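Local coordinates for formiminoglutamase (Trypanosoma cruzi, PDB 4MYK), which hydrolyses N-formimino-L-glutamate to L-glutamate and formamide, working as an arginase-like manganese metalloenzyme, at residues F233-D238 against F262-L267; F114-G119 against M277-L282; R179-A184 against E221-L226. The protein carries 1 engineered substitution. All blocks are in the same frame, centred on the assembly; numbering follows the deposited sequence.

Overall arrangement
Followed from the N terminus, the first of the contact segments to be laid down is strand 114-119, one half of contact 2, whose partner 277-282 arrives only much later. Within this long loop lie both other contacts, one after the other and without crossing. Contact 3 is closed when helix 216-227 packs back on strand 180-185. The chain then passes directly into strand 231-236, and contact 1 is closed by helix 258-270. That helix leads into strand 274-280, which completes contact 2. All three share one parallel sheet. Contacts 1 and 2 meet where strands 231-236 and 274-280 are neighbours, contacts 1 and 3 where Met264 touches Phe183, while contacts 2 and 3 stay apart.

Contact 1: F233-D238 against F262-L267. With MN (manganese (II) ion), chain C.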
loop_
_atom_site.group_PDB
_atom_site.type_symbol
_atom_site.label_atom_id
_atom_site.label_comp_id
_atom_site.label_asym_id
_atom_site.label_seq_id
_atom_site.Cartn_x
_atom_site.Cartn_y
_atom_site.Cartn_z
ATOM N N PHE A 233 5.036 -4.415 -25.996
ATOM C CA PHE A 233 4.692 -4.461 -24.575
ATOM C C PHE A 233 4.535 -3.038 -24.055
ATOM O O PHE A 233 5.519 -2.366 -23.754
ATOM C CB PHE A 233 5.755 -5.237 -23.787
ATOM C CG PHE A 233 5.381 -5.511 -22.346
ATOM C CD1 PHE A 233 4.178 -6.139 -22.024
ATOM C CD2 PHE A 233 6.245 -5.164 -21.308
ATOM C CE1 PHE A 233 3.842 -6.389 -20.690
ATOM C CE2 PHE A 233 5.910 -5.422 -19.989
ATOM C CZ PHE A 233 4.712 -6.032 -19.684
ATOM N N SER A 234 3.284 -2.588 -23.977
ATOM C CA SER A 234 2.952 -1.206 -23.626
ATOM C C SER A 234 2.451 -1.134 -22.186
ATOM O O SER A 234 1.377 -1.656 -21.863
ATOM C CB SER A 234 1.885 -0.652 -24.579
ATOM O OG SER A 234 1.695 0.744 -24.407
ATOM N N PHE A 235 3.225 -0.490 -21.325
ATOM C CA PHE A 235 2.930 -0.508 -19.894
ATOM C C PHE A 235 2.557 0.851 -19.327
ATOM O O PHE A 235 3.438 1.606 -18.922
ATOM C CB PHE A 235 4.125 -1.046 -19.110
ATOM C CG PHE A 235 3.740 -1.749 -17.837
ATOM C CD1 PHE A 235 2.829 -1.183 -16.966
ATOM C CD2 PHE A 235 4.280 -2.993 -17.521
ATOM C CE1 PHE A 235 2.476 -1.828 -15.800
ATOM C CE2 PHE A 235 3.928 -3.642 -16.343
ATOM C CZ PHE A 235 3.027 -3.062 -15.491
ATOM N N ASP A 236 1.262 1.154 -19.277
ATOM C CA ASP A 236 0.797 2.365 -18.602
ATOM C C ASP A 236 0.951 2.144 -17.108
ATOM O O ASP A 236 0.360 1.222 -16.564
ATOM C CB ASP A 236 -0.663 2.654 -18.946
ATOM C CG ASP A 236 -1.184 3.941 -18.301
ATOM O OD1 ASP A 236 -0.649 4.388 -17.266
ATOM O OD2 ASP A 236 -2.139 4.513 -18.847
ATOM N N VAL A 237 1.753 2.973 -16.446
ATOM C CA VAL A 237 2.043 2.733 -15.035
ATOM C C VAL A 237 0.895 3.114 -14.074
ATOM O O VAL A 237 0.943 2.792 -12.877
ATOM C CB VAL A 237 3.405 3.340 -14.599
ATOM C CG1 VAL A 237 4.539 2.671 -15.349
ATOM C CG2 VAL A 237 3.431 4.841 -14.817
ATOM N N ASP A 238 -0.142 3.776 -14.598
ATOM C CA ASP A 238 -1.328 4.061 -13.791
ATOM C C ASP A 238 -2.229 2.824 -13.682
ATOM O O ASP A 238 -3.355 2.894 -13.176
ATOM C CB ASP A 238 -2.079 5.307 -14.284
ATOM C CG ASP A 238 -2.900 5.062 -15.541
ATOM O OD1 ASP A 238 -3.204 3.889 -15.864
ATOM O OD2 ASP A 238 -3.262 6.063 -16.204
ATOM N N PHE A 262 7.003 -5.688 -11.555
ATOM C CA PHE A 262 8.353 -6.218 -11.739
ATOM C C PHE A 262 8.311 -7.616 -12.347
ATOM O O PHE A 262 8.992 -7.893 -13.334
ATOM C CB PHE A 262 9.083 -6.320 -10.407
ATOM C CG PHE A 262 9.296 -5.010 -9.731
ATOM C CD1 PHE A 262 8.966 -3.828 -10.365
ATOM C CD2 PHE A 262 9.831 -4.961 -8.453
ATOM C CE1 PHE A 262 9.165 -2.613 -9.736
ATOM C CE2 PHE A 262 10.033 -3.760 -7.818
ATOM C CZ PHE A 262 9.702 -2.578 -8.458
ATOM N N ASP A 263 7.527 -8.498 -11.734
ATOM C CA ASP A 263 7.391 -9.864 -12.219
ATOM C C ASP A 263 6.920 -9.921 -13.671
ATOM O O ASP A 263 7.348 -10.793 -14.430
ATOM C CB ASP A 263 6.430 -10.652 -11.335
ATOM C CG ASP A 263 7.014 -10.975 -9.967
ATOM O OD1 ASP A 263 8.124 -10.509 -9.660
ATOM O OD2 ASP A 263 6.355 -11.700 -9.199
ATOM N N MET A 264 6.034 -9.002 -14.049
ATOM C CA MET A 264 5.521 -8.951 -15.419
ATOM C C MET A 264 6.563 -8.428 -16.394
ATOM O O MET A 264 6.651 -8.890 -17.530
ATOM C CB MET A 264 4.281 -8.064 -15.506
ATOM C CG MET A 264 3.048 -8.607 -14.814
ATOM S SD MET A 264 1.791 -7.317 -14.705
ATOM C CE MET A 264 1.489 -6.985 -16.440
ATOM N N CYS A 265 7.336 -7.442 -15.956
ATOM C CA CYS A 265 8.424 -6.912 -16.769
ATOM C C CYS A 265 9.531 -7.952 -17.002
ATOM O O CYS A 265 10.075 -8.041 -18.099
ATOM C CB CYS A 265 8.982 -5.627 -16.155
ATOM S SG CYS A 265 7.863 -4.241 -16.378
ATOM N N PHE A 266 9.834 -8.744 -15.974
ATOM C CA PHE A 266 10.783 -9.842 -16.122
ATOM C C PHE A 266 10.302 -10.864 -17.164
ATOM O O PHE A 266 11.079 -11.307 -18.011
ATOM C CB PHE A 266 11.029 -10.530 -14.785
ATOM C CG PHE A 266 12.185 -11.506 -14.809
ATOM C CD1 PHE A 266 12.004 -12.811 -15.238
ATOM C CD2 PHE A 266 13.450 -11.113 -14.400
ATOM C CE1 PHE A 266 13.071 -13.707 -15.259
ATOM C CE2 PHE A 266 14.514 -12.002 -14.417
ATOM C CZ PHE A 266 14.327 -13.295 -14.849
ATOM N N LEU A 267 9.027 -11.240 -17.100
ATOM C CA LEU A 267 8.472 -12.178 -18.074
ATOM C C LEU A 267 8.635 -11.620 -19.482
ATOM O O LEU A 267 9.171 -12.291 -20.357
ATOM C CB LEU A 267 6.991 -12.483 -17.775
ATOM C CG LEU A 267 6.191 -13.385 -18.734
ATOM C CD1 LEU A 267 6.763 -14.791 -18.799
ATOM C CD2 LEU A 267 4.720 -13.427 -18.317
HETATM MN MN MN C . -4.158 4.597 -17.839
HETATM O O HOH W 1 -4.789 6.090 -19.612
#
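Phe233 and Phe235 reach from strand 231-236 to Met264 and Cys265 of helix 258-270, the strand-to-helix half of a beta-alpha-beta unit in the arginase/deacetylase fold. Segments 233-236 and 262-267 run nearly antiparallel, at 165°. Cys265 SG touches both rings, lying 4.0 Å from Phe235 CD2, an oblique sulfur-aromatic contact, and 4.3 Å from Phe233 CE2, where it meets the edge of that ring close to the ring plane. Met264 crosses the Phe235 side chain at about a right angle, and its bend at chi3 (62°) brings CE to 4.1 Å from Phe235 CE2. The contact is mostly ring, sulfur and methyl, with the backbone Met264 O beside Phe233 CZ.

A second shell closes round this group. Val145 of strand 141-145 touches Phe233, Phe235 and Met264, while Met277 of the neighbouring strand 274-280 reaches both rings. On the strand between the two rings, Ser234 instead gives its OG to a hydrogen bond with Asp278 OD1.

Asp236, at the strand's end, and Asp238, in the 3-10 turn after it, are metal ligands. Asp236 OD2 binds a manganese ion at 2.3 Å; Asp238 grips this ion with both carboxylate oxygens, and Asp146, His148 and a water complete its shell. Asp236 also binds the other manganese of the pair. An Asx turn ties the two aspartates together; with OD2 on the metal and OD1 accepting from Asp238 N, both oxygens of Asp236 are engaged, which restrains the carboxylate's rotation. Asp238 N lies 2.8 Å from Asp236 OD1, on the anti side and 32° out of the carboxylate plane.

Contact 2: F114-G119 against M277-L282; sequences FPFVIG and MDMSEL
Val117 is joined to Met277 and Met279 by backbone hydrogen bonds at the middle of a parallel beta ladder between strands 114-119 and 274-280. Four bonds of 3.0 to 3.2 Å make up the ladder: Met277 N to Pro115 O, Val117 N to Met277 O, Met279 N to Val117 O and Gly119 N to Met279 O. Between them run CA-H...O contacts, from Phe116 CA to Met277 O and from Asp278 CA to Val117 O.

Past the last of these bonds a water takes over. The water oxygen donates to Gly119 O at 2.6 Å and also to Met279 O, and accepts from Leu282 N, bridging the strands where the chain turns at Glu281.

The apolar contacts gather on the face of Phe116, Ile118, Met277 and Met279. Met277 is extended and lies side by side with Phe116, its CG 3.5 Å from Phe116 CD1 and its SD at the ring edge. Met279 comes to the same edge from further along the strand; a turn at chi3 (-62°) brings its CE to 3.5 Å from Phe116 CZ. Both are Met-aromatic contacts made at the rim of the ring. Ile118 CD1 rests near Met279 CB, and Phe114 CZ near Met277 CB.

On the other face Val117 CB meets Asp278 CB. The carboxylate beyond is held by Ser234 OG at OD1 and by Ser125 and Asn128 at OD2.

The pair lies inside the sheet, with strand 32-37 beyond 114-119 and strand 231-236 beyond 274-280. Helix 290-306 covers the Phe116 and Met279 face, bringing Phe299 to the Phe116 ring, while helix 94-110 packs against Pro115 and Val117 from the other side.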
loop_
_atom_site.group_PDB
_atom_site.type_symbol
_atom_site.label_atom_id
_atom_site.label_comp_id
_atom_site.label_asym_id
_atom_site.label_seq_id
_atom_site.Cartn_x
_atom_site.Cartn_y
_atom_site.Cartn_z
ATOM N N PHE A 114 16.516 -3.445 -29.533
ATOM C CA PHE A 114 15.265 -3.359 -28.775
ATOM C C PHE A 114 15.021 -1.949 -28.233
ATOM O O PHE A 114 15.778 -1.459 -27.386
ATOM C CB PHE A 114 15.244 -4.381 -27.633
ATOM C CG PHE A 114 13.942 -4.431 -26.874
ATOM C CD1 PHE A 114 13.631 -3.467 -25.933
ATOM C CD2 PHE A 114 13.040 -5.458 -27.093
ATOM C CE1 PHE A 114 12.443 -3.518 -25.243
ATOM C CE2 PHE A 114 11.853 -5.518 -26.401
ATOM C CZ PHE A 114 11.553 -4.545 -25.476
ATOM N N PRO A 115 13.947 -1.298 -28.712
ATOM C CA PRO A 115 13.590 0.052 -28.272
ATOM C C PRO A 115 12.759 0.045 -26.980
ATOM O O PRO A 115 11.750 -0.670 -26.886
ATOM C CB PRO A 115 12.724 0.575 -29.426
ATOM C CG PRO A 115 12.426 -0.614 -30.301
ATOM C CD PRO A 115 12.922 -1.842 -29.612
ATOM N N PHE A 116 13.185 0.835 -25.996
ATOM C CA PHE A 116 12.364 1.099 -24.812
ATOM C C PHE A 116 12.083 2.594 -24.742
ATOM O O PHE A 116 13.016 3.411 -24.684
ATOM C CB PHE A 116 13.060 0.625 -23.531
ATOM C CG PHE A 116 12.397 1.109 -22.260
ATOM C CD1 PHE A 116 11.382 0.375 -21.667
ATOM C CD2 PHE A 116 12.800 2.296 -21.652
ATOM C CE1 PHE A 116 10.776 0.821 -20.493
ATOM C CE2 PHE A 116 12.201 2.740 -20.478
ATOM C CZ PHE A 116 11.190 2.000 -19.903
ATOM N N VAL A 117 10.806 2.957 -24.763
ATOM C CA VAL A 117 10.427 4.364 -24.815
ATOM C C VAL A 117 9.855 4.808 -23.480
ATOM O O VAL A 117 8.843 4.282 -23.019
ATOM C CB VAL A 117 9.401 4.637 -25.936
ATOM C CG1 VAL A 117 9.125 6.145 -26.060
ATOM C CG2 VAL A 117 9.890 4.061 -27.269
ATOM N N ILE A 118 10.515 5.771 -22.850
ATOM C CA ILE A 118 10.033 6.293 -21.579
ATOM C C ILE A 118 9.296 7.609 -21.798
ATOM O O ILE A 118 9.830 8.530 -22.410
ATOM C CB ILE A 118 11.172 6.461 -20.540
ATOM C CG1 ILE A 118 10.627 7.058 -19.243
ATOM C CG2 ILE A 118 12.323 7.298 -21.098
ATOM C CD1 ILE A 118 9.569 6.205 -18.603
ATOM N N GLY A 119 8.056 7.672 -21.310
ATOM C CA GLY A 119 7.227 8.856 -21.441
ATOM C C GLY A 119 7.030 9.597 -20.122
ATOM O O GLY A 119 7.557 9.188 -19.076
ATOM N N MET A 277 9.027 -2.085 -26.045
ATOM C CA MET A 277 8.320 -1.778 -24.819
ATOM C C MET A 277 8.214 -0.273 -24.680
ATOM O O MET A 277 9.142 0.448 -25.033
ATOM C CB MET A 277 9.078 -2.342 -23.611
ATOM C CG MET A 277 8.631 -1.741 -22.301
ATOM S SD MET A 277 9.109 -2.667 -20.850
ATOM C CE MET A 277 8.007 -1.918 -19.647
ATOM N N ASP A 278 7.069 0.204 -24.202
ATOM C CA ASP A 278 6.986 1.588 -23.765
ATOM C C ASP A 278 6.351 1.657 -22.383
ATOM O O ASP A 278 5.737 0.692 -21.930
ATOM C CB ASP A 278 6.347 2.529 -24.812
ATOM C CG ASP A 278 4.813 2.500 -24.819
ATOM O OD1 ASP A 278 4.193 1.731 -24.064
ATOM O OD2 ASP A 278 4.219 3.271 -25.605
ATOM N N MET A 279 6.550 2.782 -21.708
ATOM C CA MET A 279 6.119 2.948 -20.328
ATOM C C MET A 279 5.545 4.335 -20.241
ATOM O O MET A 279 6.251 5.305 -20.494
ATOM C CB MET A 279 7.312 2.816 -19.381
ATOM C CG MET A 279 6.965 2.826 -17.907
ATOM S SD MET A 279 8.427 2.597 -16.852
ATOM C CE MET A 279 8.962 0.963 -17.390
ATOM N N SER A 280 4.265 4.423 -19.896
ATOM C CA SER A 280 3.523 5.679 -20.000
ATOM C C SER A 280 3.009 6.186 -18.672
ATOM O O SER A 280 2.782 5.405 -17.760
ATOM C CB SER A 280 2.323 5.507 -20.939
ATOM O OG SER A 280 2.725 5.506 -22.289
ATOM N N GLU A 281 2.826 7.508 -18.596
ATOM C CA GLU A 281 2.060 8.176 -17.536
ATOM C C GLU A 281 2.822 8.500 -16.236
ATOM O O GLU A 281 2.231 8.970 -15.266
ATOM C CB GLU A 281 0.735 7.437 -17.264
ATOM C CG GLU A 281 -0.236 7.438 -18.465
ATOM C CD GLU A 281 -0.730 8.833 -18.796
ATOM O OE1 GLU A 281 -0.781 9.666 -17.866
ATOM O OE2 GLU A 281 -1.066 9.099 -19.971
ATOM N N LEU A 282 4.135 8.279 -16.234
ATOM C CA LEU A 282 4.964 8.667 -15.091
ATOM C C LEU A 282 4.942 10.185 -14.938
ATOM O O LEU A 282 5.271 10.915 -15.873
ATOM C CB LEU A 282 6.412 8.168 -15.235
ATOM C CG LEU A 282 7.299 8.411 -14.009
ATOM C CD1 LEU A 282 6.771 7.614 -12.843
ATOM C CD2 LEU A 282 8.751 8.047 -14.275
HETATM O O HOH W 2 6.191 7.160 -18.077
#

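Contact 3: R179-A184 against E221-L226; sequences RFVEFA and EDAFGL
Ala223 turns its methyl toward both Val181 and Phe183, in the buried part of this contact. Ala223 CB is 4.0 Å from Phe183 CD2, which it meets obliquely, and 4.2 Å from Val181 CG1. The second Val181 methyl turns to Leu226: with CG2 anti to the carbonyl carbon, it lies 3.9 Å from Leu226 CD1, and the two side chains cross at about a right angle. Strand 180-185 belongs to the parallel sheet of the arginase fold, and helix 216-227 packs on one face of it; the segments 180-183 and 221-226 run nearly antiparallel, at 159°. The same Ala223 also touches Ile143 of the adjoining strand 141-145, and Phe183 reaches Met264 on the next helix, 258-270.

Toward the helix C terminus the contact stays close but comes nearer to solvent, Arg179 and Leu226 both being partly exposed. Leu226 leans on His204 and Met206 of strand 204-207. Arg179 contributes only the foot of its chain, with CG 3.5 Å from Leu226 O; its guanidinium group runs on to a salt bridge from NH1 to Asp139 and a hydrogen bond from NE to Thr227 O, while the outer helix face with Asp222 is exposed.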
loop_
_atom_site.group_PDB
_atom_site.type_symbol
_atom_site.label_atom_id
_atom_site.label_comp_id
_atom_site.label_asym_id
_atom_site.label_seq_id
_atom_site.Cartn_x
_atom_site.Cartn_y
_atom_site.Cartn_z
ATOM N N ARG A 179 -5.150 -9.983 -32.049
ATOM C CA ARG A 179 -3.838 -9.966 -31.397
ATOM C C ARG A 179 -3.639 -8.743 -30.503
ATOM O O ARG A 179 -2.520 -8.335 -30.218
ATOM C CB ARG A 179 -2.722 -10.118 -32.430
ATOM C CG ARG A 179 -2.718 -11.515 -33.042
ATOM C CD ARG A 179 -1.760 -11.632 -34.201
ATOM N NE ARG A 179 -0.380 -11.396 -33.799
ATOM C CZ ARG A 179 0.651 -11.491 -34.629
ATOM N NH1 ARG A 179 0.445 -11.819 -35.897
ATOM N NH2 ARG A 179 1.881 -11.262 -34.194
ATOM N N PHE A 180 -4.759 -8.188 -30.048
ATOM C CA PHE A 180 -4.741 -7.052 -29.138
ATOM C C PHE A 180 -5.361 -7.385 -27.784
ATOM O O PHE A 180 -6.485 -7.866 -27.696
ATOM C CB PHE A 180 -5.420 -5.832 -29.765
ATOM C CG PHE A 180 -5.541 -4.669 -28.833
ATOM C CD1 PHE A 180 -4.415 -4.029 -28.356
ATOM C CD2 PHE A 180 -6.780 -4.210 -28.436
ATOM C CE1 PHE A 180 -4.529 -2.956 -27.490
ATOM C CE2 PHE A 180 -6.895 -3.135 -27.572
ATOM C CZ PHE A 180 -5.770 -2.509 -27.103
ATOM N N VAL A 181 -4.608 -7.129 -26.724
ATOM C CA VAL A 181 -5.094 -7.382 -25.376
ATOM C C VAL A 181 -5.057 -6.116 -24.514
ATOM O O VAL A 181 -4.053 -5.405 -24.466
ATOM C CB VAL A 181 -4.305 -8.513 -24.686
ATOM C CG1 VAL A 181 -4.793 -8.704 -23.260
ATOM C CG2 VAL A 181 -4.431 -9.800 -25.480
ATOM N N GLU A 182 -6.183 -5.835 -23.866
ATOM C CA GLU A 182 -6.260 -4.830 -22.816
ATOM C C GLU A 182 -6.027 -5.581 -21.521
ATOM O O GLU A 182 -6.795 -6.473 -21.174
ATOM C CB GLU A 182 -7.643 -4.182 -22.790
ATOM C CG GLU A 182 -8.023 -3.441 -24.067
ATOM C CD GLU A 182 -7.486 -2.018 -24.122
ATOM O OE1 GLU A 182 -6.501 -1.705 -23.429
ATOM O OE2 GLU A 182 -8.058 -1.199 -24.873
ATOM N N PHE A 183 -4.958 -5.231 -20.820
ATOM C CA PHE A 183 -4.525 -6.002 -19.667
ATOM C C PHE A 183 -4.639 -5.224 -18.363
ATOM O O PHE A 183 -4.091 -4.132 -18.238
ATOM C CB PHE A 183 -3.085 -6.454 -19.864
ATOM C CG PHE A 183 -2.672 -7.545 -18.938
ATOM C CD1 PHE A 183 -2.141 -7.249 -17.687
ATOM C CD2 PHE A 183 -2.827 -8.871 -19.304
ATOM C CE1 PHE A 183 -1.769 -8.254 -16.822
ATOM C CE2 PHE A 183 -2.453 -9.886 -18.442
ATOM C CZ PHE A 183 -1.920 -9.580 -17.202
ATOM N N ALA A 184 -5.361 -5.799 -17.404
ATOM C CA ALA A 184 -5.555 -5.194 -16.085
ATOM C C ALA A 184 -6.395 -3.930 -16.151
ATOM O O ALA A 184 -6.218 -3.013 -15.353
ATOM C CB ALA A 184 -4.220 -4.898 -15.421
ATOM N N GLU A 221 1.247 -14.398 -19.396
ATOM C CA GLU A 221 1.637 -15.471 -20.304
ATOM C C GLU A 221 0.514 -15.720 -21.291
ATOM O O GLU A 221 0.723 -15.785 -22.505
ATOM C CB GLU A 221 1.951 -16.745 -19.528
ATOM C CG GLU A 221 3.318 -16.704 -18.875
ATOM C CD GLU A 221 3.549 -17.848 -17.907
ATOM O OE1 GLU A 221 2.571 -18.541 -17.549
ATOM O OE2 GLU A 221 4.713 -18.040 -17.496
ATOM N N ASP A 222 -0.689 -15.848 -20.754
ATOM C CA ASP A 222 -1.875 -16.016 -21.573
ATOM C C ASP A 222 -1.936 -14.905 -22.616
ATOM O O ASP A 222 -2.218 -15.161 -23.792
ATOM C CB ASP A 222 -3.143 -16.009 -20.696
ATOM C CG ASP A 222 -3.313 -17.297 -19.868
ATOM O OD1 ASP A 222 -2.444 -18.189 -19.934
ATOM O OD2 ASP A 222 -4.325 -17.417 -19.147
ATOM N N ALA A 223 -1.669 -13.675 -22.177
ATOM C CA ALA A 223 -1.741 -12.499 -23.042
ATOM C C ALA A 223 -0.748 -12.569 -24.211
ATOM O O ALA A 223 -1.093 -12.218 -25.342
ATOM C CB ALA A 223 -1.547 -11.203 -22.225
ATOM N N PHE A 224 0.477 -13.024 -23.945
ATOM C CA PHE A 224 1.471 -13.181 -25.017
ATOM C C PHE A 224 1.126 -14.333 -25.977
ATOM O O PHE A 224 1.563 -14.359 -27.131
ATOM C CB PHE A 224 2.874 -13.382 -24.448
ATOM C CG PHE A 224 3.415 -12.182 -23.749
ATOM C CD1 PHE A 224 3.049 -10.911 -24.157
ATOM C CD2 PHE A 224 4.303 -12.318 -22.685
ATOM C CE1 PHE A 224 3.558 -9.799 -23.515
ATOM C CE2 PHE A 224 4.811 -11.202 -22.034
ATOM C CZ PHE A 224 4.444 -9.947 -22.454
ATOM N N GLY A 225 0.350 -15.290 -25.479
ATOM C CA GLY A 225 -0.170 -16.351 -26.315
ATOM C C GLY A 225 -1.096 -15.778 -27.362
ATOM O O GLY A 225 -1.085 -16.207 -28.509
ATOM N N LEU A 226 -1.894 -14.798 -26.950
ATOM C CA LEU A 226 -2.818 -14.093 -27.834
ATOM C C LEU A 226 -2.115 -13.093 -28.761
ATOM O O LEU A 226 -2.385 -13.049 -29.957
ATOM C CB LEU A 226 -3.897 -13.378 -27.005
ATOM C CG LEU A 226 -4.901 -14.262 -26.257
ATOM C CD1 LEU A 226 -5.664 -13.478 -25.210
ATOM C CD2 LEU A 226 -5.849 -14.919 -27.246
#